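Local coordinates for probable glucarate dehydratase (Mycobacterium smegmatis str. MC2 155, PDB 3VDG), which probably dehydrates glucarate or a related acid sugar, as a metal-dependent member of the enolase superfamily, at residues T272-Q284 / L301-V313. Numbering follows the deposited sequence.
Sequences TPGLDGMAEVAAQ and LPAAVAKNSVQVV
Leu275, Met278, Ala279 and Ala282 line the side of helix 275-284 that meets helix 301-307 and the turn after it. The two helices are neighbouring outer helices of the modified TIM barrel, (beta/alpha)7beta, of the enolase superfamily, and strand 289-291 lies between them in sequence. Their axes run roughly parallel, at 30°, and approach to 10.0 Å. The exit from the second helix, a Schellman motif at Asn308, brings Ser309 against Ala279, with their CA atoms 3.8 Å apart. Ser309 turns OG back beside its own N (chi1 -58°), and OG donates to Leu275 O at 2.8 Å. The hydroxyl sits above the carbonyl plane, while Ala279 N, the helix's own donor, comes from the opposite face. The two methyls of Leu275 lie against helix 301-307 and the residue after its turn: CD1 on Ala303 CB at 3.8 Å, CD2 on Ala304 CB and Ser309 CB. Lys307 is extended until its last bend (chi4 -71°). Its CD passes Leu275 CB, and NZ forms a salt bridge with Asp276 OD1 at 2.7 Å, on the syn side and near the carboxylate plane. On the inner side, Met278 bends at chi2 and chi3, which carries CE to Val310 CG1 at 3.6 Å. Met278 CB lies 3.5 Å from Ser309 O, a buried carbonyl with no hydrogen-bond partner. Ala282 CB rests against the amide end of Gln311, whose OE1 is held by Leu289 N of strand 289-291. A water bridges the two backbones, donating to Ala279 O and to Asn308 O, each at 2.8 Å.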
ATOM      1  N   THR A 272      -8.723  23.743 -13.813  1.00 18.59           N
ATOM      2  CA  THR A 272      -8.546  25.009 -13.112  1.00 17.77           C
ATOM      3  C   THR A 272      -7.563  24.804 -11.951  1.00 24.08           C
ATOM      4  O   THR A 272      -7.411  23.685 -11.466  1.00 24.27           O
ATOM      5  CB  THR A 272      -9.922  25.524 -12.609  1.00 22.80           C
ATOM      6  OG1 THR A 272      -9.820  26.896 -12.206  1.00 22.72           O
ATOM      7  CG2 THR A 272     -10.437  24.679 -11.425  1.00 20.64           C
ATOM      8  N   PRO A 273      -6.865  25.869 -11.517  1.00 25.64           N
ATOM      9  CA  PRO A 273      -5.824  25.627 -10.501  1.00 23.04           C
ATOM     10  C   PRO A 273      -6.329  25.497  -9.053  1.00 28.13           C
ATOM     11  O   PRO A 273      -7.262  26.203  -8.646  1.00 26.38           O
ATOM     12  CB  PRO A 273      -4.899  26.860 -10.626  1.00 28.43           C
ATOM     13  CG  PRO A 273      -5.696  27.903 -11.331  1.00 27.04           C
ATOM     14  CD  PRO A 273      -6.819  27.236 -12.080  1.00 22.62           C
ATOM     15  N   GLY A 274      -5.716  24.588  -8.294  1.00 23.51           N
ATOM     16  CA  GLY A 274      -5.977  24.494  -6.859  1.00 27.47           C
ATOM     17  C   GLY A 274      -7.159  23.624  -6.459  1.00 24.11           C
ATOM     18  O   GLY A 274      -8.147  23.484  -7.198  1.00 24.15           O
ATOM     19  N   LEU A 275      -7.053  23.061  -5.261  1.00 25.10           N
ATOM     20  CA  LEU A 275      -8.051  22.137  -4.727  1.00 25.78           C
ATOM     21  C   LEU A 275      -9.418  22.783  -4.572  1.00 23.85           C
ATOM     22  O   LEU A 275     -10.425  22.152  -4.870  1.00 22.56           O
ATOM     23  CB  LEU A 275      -7.567  21.537  -3.385  1.00 32.28           C
ATOM     24  CG  LEU A 275      -6.422  20.509  -3.477  1.00 28.28           C
ATOM     25  CD1 LEU A 275      -5.935  20.126  -2.092  1.00 31.80           C
ATOM     26  CD2 LEU A 275      -6.844  19.258  -4.249  1.00 23.92           C
ATOM     27  N   ASP A 276      -9.471  24.036  -4.117  1.00 21.65           N
ATOM     28  CA  ASP A 276     -10.781  24.701  -3.961  1.00 27.12           C
ATOM     29  C   ASP A 276     -11.509  24.932  -5.283  1.00 24.29           C
ATOM     30  O   ASP A 276     -12.687  24.571  -5.430  1.00 26.33           O
ATOM     31  CB  ASP A 276     -10.646  26.016  -3.193  1.00 31.87           C
ATOM     32  CG  ASP A 276     -10.328  25.794  -1.723  1.00 52.22           C
ATOM     33  OD1 ASP A 276     -10.745  24.756  -1.166  1.00 41.35           O
ATOM     34  OD2 ASP A 276      -9.665  26.657  -1.119  1.00 46.92           O
ATOM     35  N   GLY A 277     -10.813  25.537  -6.245  1.00 26.51           N
ATOM     36  CA  GLY A 277     -11.366  25.716  -7.589  1.00 21.12           C
ATOM     37  C   GLY A 277     -11.785  24.387  -8.228  1.00 22.94           C
ATOM     38  O   GLY A 277     -12.876  24.269  -8.813  1.00 22.15           O
ATOM     39  N   MET A 278     -10.948  23.367  -8.108  1.00 21.14           N
ATOM     40  CA  MET A 278     -11.318  22.050  -8.665  1.00 20.02           C
ATOM     41  C   MET A 278     -12.609  21.522  -8.029  1.00 18.83           C
ATOM     42  O   MET A 278     -13.459  20.950  -8.711  1.00 21.65           O
ATOM     43  CB  MET A 278     -10.179  21.031  -8.484  1.00 19.97           C
ATOM     44  CG  MET A 278      -8.958  21.317  -9.357  1.00 21.76           C
ATOM     45  SD  MET A 278      -9.178  20.830 -11.080  1.00 22.06           S
ATOM     46  CE  MET A 278      -9.080  19.038 -10.902  1.00 23.59           C
ATOM     47  N   ALA A 279     -12.727  21.676  -6.715  1.00 20.72           N
ATOM     48  CA  ALA A 279     -13.921  21.214  -6.001  1.00 22.60           C
ATOM     49  C   ALA A 279     -15.154  21.958  -6.516  1.00 21.83           C
ATOM     50  O   ALA A 279     -16.199  21.351  -6.726  1.00 25.62           O
ATOM     51  CB  ALA A 279     -13.755  21.415  -4.499  1.00 21.53           C
ATOM     52  N   GLU A 280     -15.010  23.269  -6.729  1.00 29.13           N
ATOM     53  CA  GLU A 280     -16.082  24.092  -7.312  1.00 23.52           C
ATOM     54  C   GLU A 280     -16.493  23.548  -8.670  1.00 29.88           C
ATOM     55  O   GLU A 280     -17.675  23.400  -8.943  1.00 29.07           O
ATOM     56  CB  GLU A 280     -15.622  25.547  -7.468  1.00 31.97           C
ATOM     57  CG  GLU A 280     -16.742  26.548  -7.687  1.00 74.35           C
ATOM     58  CD  GLU A 280     -17.595  26.729  -6.444  1.00148.04           C
ATOM     59  OE1 GLU A 280     -18.747  27.197  -6.564  1.00 93.08           O
ATOM     60  OE2 GLU A 280     -17.112  26.393  -5.341  1.00 96.08           O
ATOM     61  N   VAL A 281     -15.524  23.251  -9.532  1.00 21.58           N
ATOM     62  CA  VAL A 281     -15.862  22.752 -10.850  1.00 21.94           C
ATOM     63  C   VAL A 281     -16.521  21.372 -10.746  1.00 26.83           C
ATOM     64  O   VAL A 281     -17.508  21.103 -11.436  1.00 27.06           O
ATOM     65  CB  VAL A 281     -14.634  22.684 -11.787  1.00 22.14           C
ATOM     66  CG1 VAL A 281     -15.006  22.080 -13.130  1.00 20.54           C
ATOM     67  CG2 VAL A 281     -14.027  24.079 -11.987  1.00 21.34           C
ATOM     68  N   ALA A 282     -15.985  20.497  -9.883  1.00 24.17           N
ATOM     69  CA  ALA A 282     -16.475  19.109  -9.830  1.00 24.17           C
ATOM     70  C   ALA A 282     -17.939  19.059  -9.392  1.00 28.48           C
ATOM     71  O   ALA A 282     -18.687  18.157  -9.793  1.00 27.66           O
ATOM     72  CB  ALA A 282     -15.625  18.264  -8.895  1.00 19.14           C
ATOM     73  N   ALA A 283     -18.341  20.022  -8.567  1.00 22.11           N
ATOM     74  CA  ALA A 283     -19.733  20.074  -8.089  1.00 30.02           C
ATOM     75  C   ALA A 283     -20.717  20.224  -9.255  1.00 34.73           C
ATOM     76  O   ALA A 283     -21.875  19.825  -9.149  1.00 34.97           O
ATOM     77  CB  ALA A 283     -19.917  21.207  -7.077  1.00 31.28           C
ATOM     78  N   GLN A 284     -20.264  20.791 -10.371  1.00 30.83           N
ATOM     79  CA  GLN A 284     -21.144  21.007 -11.520  0.50 27.93           C
ATOM     80  C   GLN A 284     -20.807  20.108 -12.707  1.00 34.85           C
ATOM     81  O   GLN A 284     -21.669  19.807 -13.522  1.00 41.11           O
ATOM     82  CB  GLN A 284     -21.126  22.479 -11.960  0.50 30.04           C
ATOM     83  CG  GLN A 284     -21.504  23.481 -10.870  0.50 32.64           C
ATOM     84  CD  GLN A 284     -21.831  24.865 -11.415  0.50 34.90           C
ATOM     85  OE1 GLN A 284     -22.563  25.004 -12.394  0.50 40.75           O
ATOM     86  NE2 GLN A 284     -21.300  25.895 -10.771  0.50 31.03           N
ATOM     87  N   LEU A 301      -3.319  14.179  -0.324  1.00 22.30           N
ATOM     88  CA  LEU A 301      -4.526  13.342  -0.455  1.00 23.95           C
ATOM     89  C   LEU A 301      -5.652  13.689   0.547  1.00 24.17           C
ATOM     90  O   LEU A 301      -6.821  13.759   0.174  1.00 25.98           O
ATOM     91  CB  LEU A 301      -4.165  11.848  -0.361  1.00 19.88           C
ATOM     92  CG  LEU A 301      -3.567  11.307  -1.668  1.00 21.44           C
ATOM     93  CD1 LEU A 301      -2.840   9.982  -1.409  1.00 17.54           C
ATOM     94  CD2 LEU A 301      -4.650  11.133  -2.729  1.00 23.49           C
ATOM     95  N   PRO A 302      -5.308  13.887   1.827  1.00 24.67           N
ATOM     96  CA  PRO A 302      -6.409  14.130   2.771  1.00 27.15           C
ATOM     97  C   PRO A 302      -7.244  15.376   2.420  1.00 27.47           C
ATOM     98  O   PRO A 302      -8.471  15.336   2.518  1.00 24.03           O
ATOM     99  CB  PRO A 302      -5.693  14.306   4.110  1.00 27.72           C
ATOM    100  CG  PRO A 302      -4.401  13.563   3.956  1.00 27.64           C
ATOM    101  CD  PRO A 302      -4.012  13.684   2.505  1.00 25.43           C
ATOM    102  N   ALA A 303      -6.597  16.465   2.022  1.00 23.74           N
ATOM    103  CA  ALA A 303      -7.353  17.673   1.637  1.00 28.84           C
ATOM    104  C   ALA A 303      -8.177  17.424   0.374  1.00 31.52           C
ATOM    105  O   ALA A 303      -9.340  17.827   0.294  1.00 23.55           O
ATOM    106  CB  ALA A 303      -6.428  18.866   1.458  1.00 30.52           C
ATOM    107  N   ALA A 304      -7.593  16.738  -0.611  1.00 24.69           N
ATOM    108  CA  ALA A 304      -8.329  16.442  -1.847  1.00 26.00           C
ATOM    109  C   ALA A 304      -9.567  15.614  -1.561  1.00 30.21           C
ATOM    110  O   ALA A 304     -10.628  15.811  -2.167  1.00 26.89           O
ATOM    111  CB  ALA A 304      -7.441  15.735  -2.876  1.00 21.60           C
ATOM    112  N   VAL A 305      -9.428  14.659  -0.656  1.00 26.85           N
ATOM    113  CA  VAL A 305     -10.556  13.817  -0.285  1.00 20.57           C
ATOM    114  C   VAL A 305     -11.609  14.636   0.489  1.00 24.43           C
ATOM    115  O   VAL A 305     -12.802  14.560   0.185  1.00 28.75           O
ATOM    116  CB  VAL A 305     -10.079  12.603   0.557  1.00 26.82           C
ATOM    117  CG1 VAL A 305     -11.253  11.922   1.236  1.00 24.65           C
ATOM    118  CG2 VAL A 305      -9.328  11.613  -0.335  1.00 25.23           C
ATOM    119  N   ALA A 306     -11.177  15.423   1.467  1.00 23.93           N
ATOM    120  CA  ALA A 306     -12.137  16.199   2.280  1.00 29.54           C
ATOM    121  C   ALA A 306     -12.930  17.206   1.422  1.00 30.37           C
ATOM    122  O   ALA A 306     -14.112  17.412   1.636  1.00 29.63           O
ATOM    123  CB  ALA A 306     -11.426  16.920   3.422  1.00 24.45           C
ATOM    124  N   LYS A 307     -12.272  17.816   0.444  1.00 28.05           N
ATOM    125  CA  LYS A 307     -12.900  18.828  -0.393  1.00 24.88           C
ATOM    126  C   LYS A 307     -13.671  18.274  -1.575  1.00 33.70           C
ATOM    127  O   LYS A 307     -14.398  19.008  -2.241  1.00 30.30           O
ATOM    128  CB  LYS A 307     -11.835  19.800  -0.907  1.00 25.96           C
ATOM    129  CG  LYS A 307     -11.269  20.719   0.162  1.00 25.34           C
ATOM    130  CD  LYS A 307      -9.986  21.361  -0.350  1.00 30.85           C
ATOM    131  CE  LYS A 307      -9.276  22.156   0.724  1.00 43.85           C
ATOM    132  NZ  LYS A 307     -10.033  23.390   1.025  1.00 40.02           N
ATOM    133  N   ASN A 308     -13.515  16.985  -1.852  1.00 25.93           N
ATOM    134  CA  ASN A 308     -14.087  16.421  -3.081  1.00 24.61           C
ATOM    135  C   ASN A 308     -13.583  17.150  -4.318  1.00 23.16           C
ATOM    136  O   ASN A 308     -14.338  17.432  -5.250  1.00 24.85           O
ATOM    137  CB  ASN A 308     -15.621  16.457  -3.028  1.00 31.50           C
ATOM    138  CG  ASN A 308     -16.183  15.519  -1.971  1.00 52.68           C
ATOM    139  OD1 ASN A 308     -16.067  14.302  -2.091  1.00 49.19           O
ATOM    140  ND2 ASN A 308     -16.786  16.081  -0.928  1.00 50.73           N
ATOM    141  N   SER A 309     -12.291  17.455  -4.330  1.00 22.79           N
ATOM    142  CA  SER A 309     -11.715  18.207  -5.440  1.00 23.36           C
ATOM    143  C   SER A 309     -11.573  17.395  -6.706  1.00 27.94           C
ATOM    144  O   SER A 309     -11.645  17.941  -7.803  1.00 28.28           O
ATOM    145  CB  SER A 309     -10.346  18.752  -5.055  1.00 21.71           C
ATOM    146  OG  SER A 309     -10.460  19.562  -3.913  1.00 26.50           O
ATOM    147  N   VAL A 310     -11.319  16.100  -6.569  1.00 24.30           N
ATOM    148  CA  VAL A 310     -11.115  15.262  -7.760  1.00 21.90           C
ATOM    149  C   VAL A 310     -11.725  13.887  -7.574  1.00 21.08           C
ATOM    150  O   VAL A 310     -11.898  13.410  -6.439  1.00 22.38           O
ATOM    151  CB  VAL A 310      -9.624  15.064  -8.120  1.00 26.56           C
ATOM    152  CG1 VAL A 310      -8.983  16.382  -8.533  1.00 33.21           C
ATOM    153  CG2 VAL A 310      -8.867  14.399  -6.974  1.00 25.68           C
ATOM    154  N   GLN A 311     -12.034  13.260  -8.701  1.00 20.54           N
ATOM    155  CA  GLN A 311     -12.643  11.948  -8.713  1.00 21.08           C
ATOM    156  C   GLN A 311     -11.675  10.902  -9.266  1.00 21.40           C
ATOM    157  O   GLN A 311     -11.892   9.705  -9.076  1.00 23.96           O
ATOM    158  CB  GLN A 311     -13.936  11.986  -9.536  1.00 21.42           C
ATOM    159  CG  GLN A 311     -15.050  12.786  -8.855  1.00 30.07           C
ATOM    160  CD  GLN A 311     -14.814  14.285  -8.926  1.00 40.94           C
ATOM    161  OE1 GLN A 311     -14.719  14.856 -10.021  1.00 26.67           O
ATOM    162  NE2 GLN A 311     -14.713  14.935  -7.757  1.00 29.99           N
ATOM    163  N   VAL A 312     -10.621  11.357  -9.950  1.00 18.48           N
ATOM    164  CA  VAL A 312      -9.607  10.466 -10.553  1.00 17.04           C
ATOM    165  C   VAL A 312      -8.205  11.023 -10.263  1.00 25.37           C
ATOM    166  O   VAL A 312      -7.968  12.218 -10.434  1.00 21.75           O
ATOM    167  CB  VAL A 312      -9.788  10.357 -12.086  1.00 18.58           C
ATOM    168  CG1 VAL A 312      -8.671   9.530 -12.699  1.00 16.76           C
ATOM    169  CG2 VAL A 312     -11.157   9.773 -12.472  1.00 20.30           C
ATOM    170  N   VAL A 313      -7.282  10.183  -9.798  1.00 19.40           N
ATOM    171  CA  VAL A 313      -5.898  10.640  -9.560  1.00 16.92           C
ATOM    172  C   VAL A 313      -4.999   9.991 -10.618  1.00 19.46           C
ATOM    173  O   VAL A 313      -5.134   8.803 -10.918  1.00 19.89           O
ATOM    174  CB  VAL A 313      -5.395  10.263  -8.147  1.00 21.68           C
ATOM    175  CG1 VAL A 313      -3.932  10.686  -7.966  1.00 20.56           C
ATOM    176  CG2 VAL A 313      -6.254  10.944  -7.085  1.00 21.31           C
TER
HETATM  177  O   HOH W   1     -16.665  18.899  -5.435  1.00 24.84           O